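Long-range contact in type III secretion T3S chaperone (Chlamydia trachomatis, PDB 3K29), which is of unknown function but, as a YscO homolog, probably acts as a chaperone of the type III secretion apparatus: residues 10-15 / 121-126. Residues are numbered along the deposited sequence; the frame is centred on the assembly and turned at random.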
loop_
_atom_site.group_PDB
_atom_site.type_symbol
_atom_site.label_atom_id
_atom_site.label_comp_id
_atom_site.label_asym_id
_atom_site.label_seq_id
_atom_site.Cartn_x
_atom_site.Cartn_y
_atom_site.Cartn_z
ATOM N N VAL A 10 -13.524 19.880 -8.460
ATOM C CA VAL A 10 -12.303 19.532 -7.732
ATOM C C VAL A 10 -12.636 18.437 -6.690
ATOM O O VAL A 10 -11.932 17.439 -6.599
ATOM C CB VAL A 10 -11.688 20.768 -7.048
ATOM C CG1 VAL A 10 -10.591 20.369 -6.074
ATOM C CG2 VAL A 10 -11.158 21.752 -8.093
ATOM N N LEU A 11 -13.736 18.594 -5.949
ATOM C CA LEU A 11 -14.118 17.573 -4.982
ATOM C C LEU A 11 -14.355 16.202 -5.660
ATOM O O LEU A 11 -13.818 15.168 -5.209
ATOM C CB LEU A 11 -15.338 18.031 -4.186
ATOM C CG LEU A 11 -15.893 17.179 -3.033
ATOM C CD1 LEU A 11 -14.906 17.052 -1.867
ATOM C CD2 LEU A 11 -17.197 17.798 -2.565
ATOM N N SER A 12 -15.116 16.203 -6.755
ATOM C CA SER A 12 -15.385 14.999 -7.542
ATOM C C SER A 12 -14.073 14.304 -7.894
ATOM O O SER A 12 -13.888 13.105 -7.624
ATOM C CB SER A 12 -16.149 15.384 -8.812
ATOM O OG SER A 12 -16.920 14.304 -9.270
ATOM N N ILE A 13 -13.136 15.083 -8.430
ATOM C CA ILE A 13 -11.805 14.572 -8.769
ATOM C C ILE A 13 -11.038 13.982 -7.576
ATOM O O ILE A 13 -10.424 12.935 -7.712
ATOM C CB ILE A 13 -10.969 15.634 -9.489
ATOM C CG1 ILE A 13 -11.480 15.787 -10.926
ATOM C CG2 ILE A 13 -9.437 15.299 -9.445
ATOM C CD1 ILE A 13 -11.037 17.052 -11.585
ATOM N N LYS A 14 -11.116 14.636 -6.423
ATOM C CA LYS A 14 -10.361 14.244 -5.243
ATOM C C LYS A 14 -10.909 12.939 -4.635
ATOM O O LYS A 14 -10.154 12.126 -4.065
ATOM C CB LYS A 14 -10.366 15.369 -4.230
ATOM C CG LYS A 14 -9.403 16.495 -4.634
ATOM C CD LYS A 14 -9.214 17.449 -3.474
ATOM C CE LYS A 14 -7.795 18.033 -3.397
ATOM N NZ LYS A 14 -7.074 18.196 -4.702
ATOM N N LYS A 15 -12.218 12.744 -4.786
ATOM C CA LYS A 15 -12.859 11.483 -4.452
ATOM C C LYS A 15 -12.318 10.378 -5.364
ATOM O O LYS A 15 -11.936 9.303 -4.876
ATOM C CB LYS A 15 -14.378 11.606 -4.530
ATOM C CG LYS A 15 -14.950 12.456 -3.383
ATOM C CD LYS A 15 -16.461 12.742 -3.516
ATOM C CE LYS A 15 -16.959 13.342 -2.209
ATOM N NZ LYS A 15 -18.440 13.380 -2.010
ATOM N N GLU A 121 -6.146 15.567 1.438
ATOM C CA GLU A 121 -6.514 16.575 0.436
ATOM C C GLU A 121 -8.017 16.588 0.154
ATOM O O GLU A 121 -8.623 17.646 0.115
ATOM C CB GLU A 121 -5.769 16.362 -0.882
ATOM C CG GLU A 121 -4.267 16.579 -0.817
ATOM C CD GLU A 121 -3.482 15.661 -1.749
ATOM O OE1 GLU A 121 -4.077 14.972 -2.632
ATOM O OE2 GLU A 121 -2.241 15.632 -1.583
ATOM N N GLU A 122 -8.603 15.414 -0.045
ATOM C CA GLU A 122 -10.030 15.320 -0.304
ATOM C C GLU A 122 -10.801 15.922 0.877
ATOM O O GLU A 122 -11.787 16.661 0.694
ATOM C CB GLU A 122 -10.435 13.854 -0.547
ATOM C CG GLU A 122 -11.928 13.646 -0.939
ATOM C CD GLU A 122 -12.914 13.698 0.237
ATOM O OE1 GLU A 122 -12.562 13.316 1.387
ATOM O OE2 GLU A 122 -14.070 14.136 -0.002
ATOM N N GLU A 123 -10.355 15.609 2.091
ATOM C CA GLU A 123 -11.023 16.135 3.256
ATOM C C GLU A 123 -10.886 17.657 3.403
ATOM O O GLU A 123 -11.823 18.318 3.834
ATOM C CB GLU A 123 -10.546 15.430 4.520
ATOM C CG GLU A 123 -11.260 15.926 5.753
ATOM C CD GLU A 123 -12.695 15.399 5.859
ATOM O OE1 GLU A 123 -13.223 15.432 6.981
ATOM O OE2 GLU A 123 -13.289 14.935 4.847
ATOM N N LYS A 124 -9.726 18.213 3.073
ATOM C CA LYS A 124 -9.592 19.669 3.015
ATOM C C LYS A 124 -10.659 20.292 2.085
ATOM O O LYS A 124 -11.325 21.240 2.473
ATOM C CB LYS A 124 -8.181 20.081 2.590
ATOM C CG LYS A 124 -7.878 21.604 2.679
ATOM C CD LYS A 124 -6.374 21.883 2.476
ATOM C CE LYS A 124 -5.567 21.665 3.768
ATOM N NZ LYS A 124 -4.278 20.932 3.554
ATOM N N THR A 125 -10.821 19.744 0.876
ATOM C CA THR A 125 -11.852 20.218 -0.061
ATOM C C THR A 125 -13.282 19.990 0.438
ATOM O O THR A 125 -14.112 20.885 0.284
ATOM C CB THR A 125 -11.668 19.658 -1.499
ATOM O OG1 THR A 125 -10.349 19.989 -1.939
ATOM C CG2 THR A 125 -12.738 20.261 -2.506
ATOM N N ARG A 126 -13.551 18.823 1.039
ATOM C CA ARG A 126 -14.861 18.542 1.609
ATOM C C ARG A 126 -15.197 19.604 2.689
ATOM O O ARG A 126 -16.302 20.152 2.722
ATOM C CB ARG A 126 -14.918 17.107 2.168
ATOM C CG ARG A 126 -16.337 16.587 2.462
ATOM C CD ARG A 126 -16.378 15.647 3.673
ATOM N NE ARG A 126 -15.782 16.276 4.862
ATOM C CZ ARG A 126 -16.404 17.138 5.668
ATOM N NH1 ARG A 126 -17.671 17.487 5.443
ATOM N NH2 ARG A 126 -15.753 17.666 6.698
HETATM O O HOH W 1 -6.195 15.190 -4.384
#
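E121 meets K14 through aliphatic carbon: its CB lies 3.6 Å from K14 CE, so the lysine chain covers the start of the glutamate. The charged ends stay apart and are joined by a water, which takes a hydrogen bond from K14 NZ (3.1 Å) and gives one to E121 OE1 (2.8 Å). E121 OE1 is held directly by R118 of the same helix, and K14 reaches it only through the water.

E122 closes one flank. CG, anti to the backbone N (chi1 -176°), lies along the backbone of K14, with CB against K14 CB; the bend at chi2 then brings OE2 within 3.6 Å of L11 CD1, with K15 CE also beside it. K15 suits this exposed margin because its extended chain offers methylenes to the glutamate, while K15 NZ stays 4.9 Å from E122 OE2, too far for a salt bridge but probably still attracted.

T125 fills the middle, its small size consistent with the close approach of the two segments. Its two branches divide the work: CG2 packs on L11 CB at 3.8 Å, and OG1 faces K14 CD at 3.2 Å, the lysine chain crossing it at about a right angle. L11 CD1 meets the backbone N and CB of R126, whose guanidinium turns away to E123 and E130.

Helices 8-66 and 70-160 thus run antiparallel here, at 153°, in a long hairpin. With no direct hydrogen bond or salt bridge between the segments, their hold rests on lysine and glutamate methylenes around L11 and T125, one water bridge and probably diffuse charge attraction.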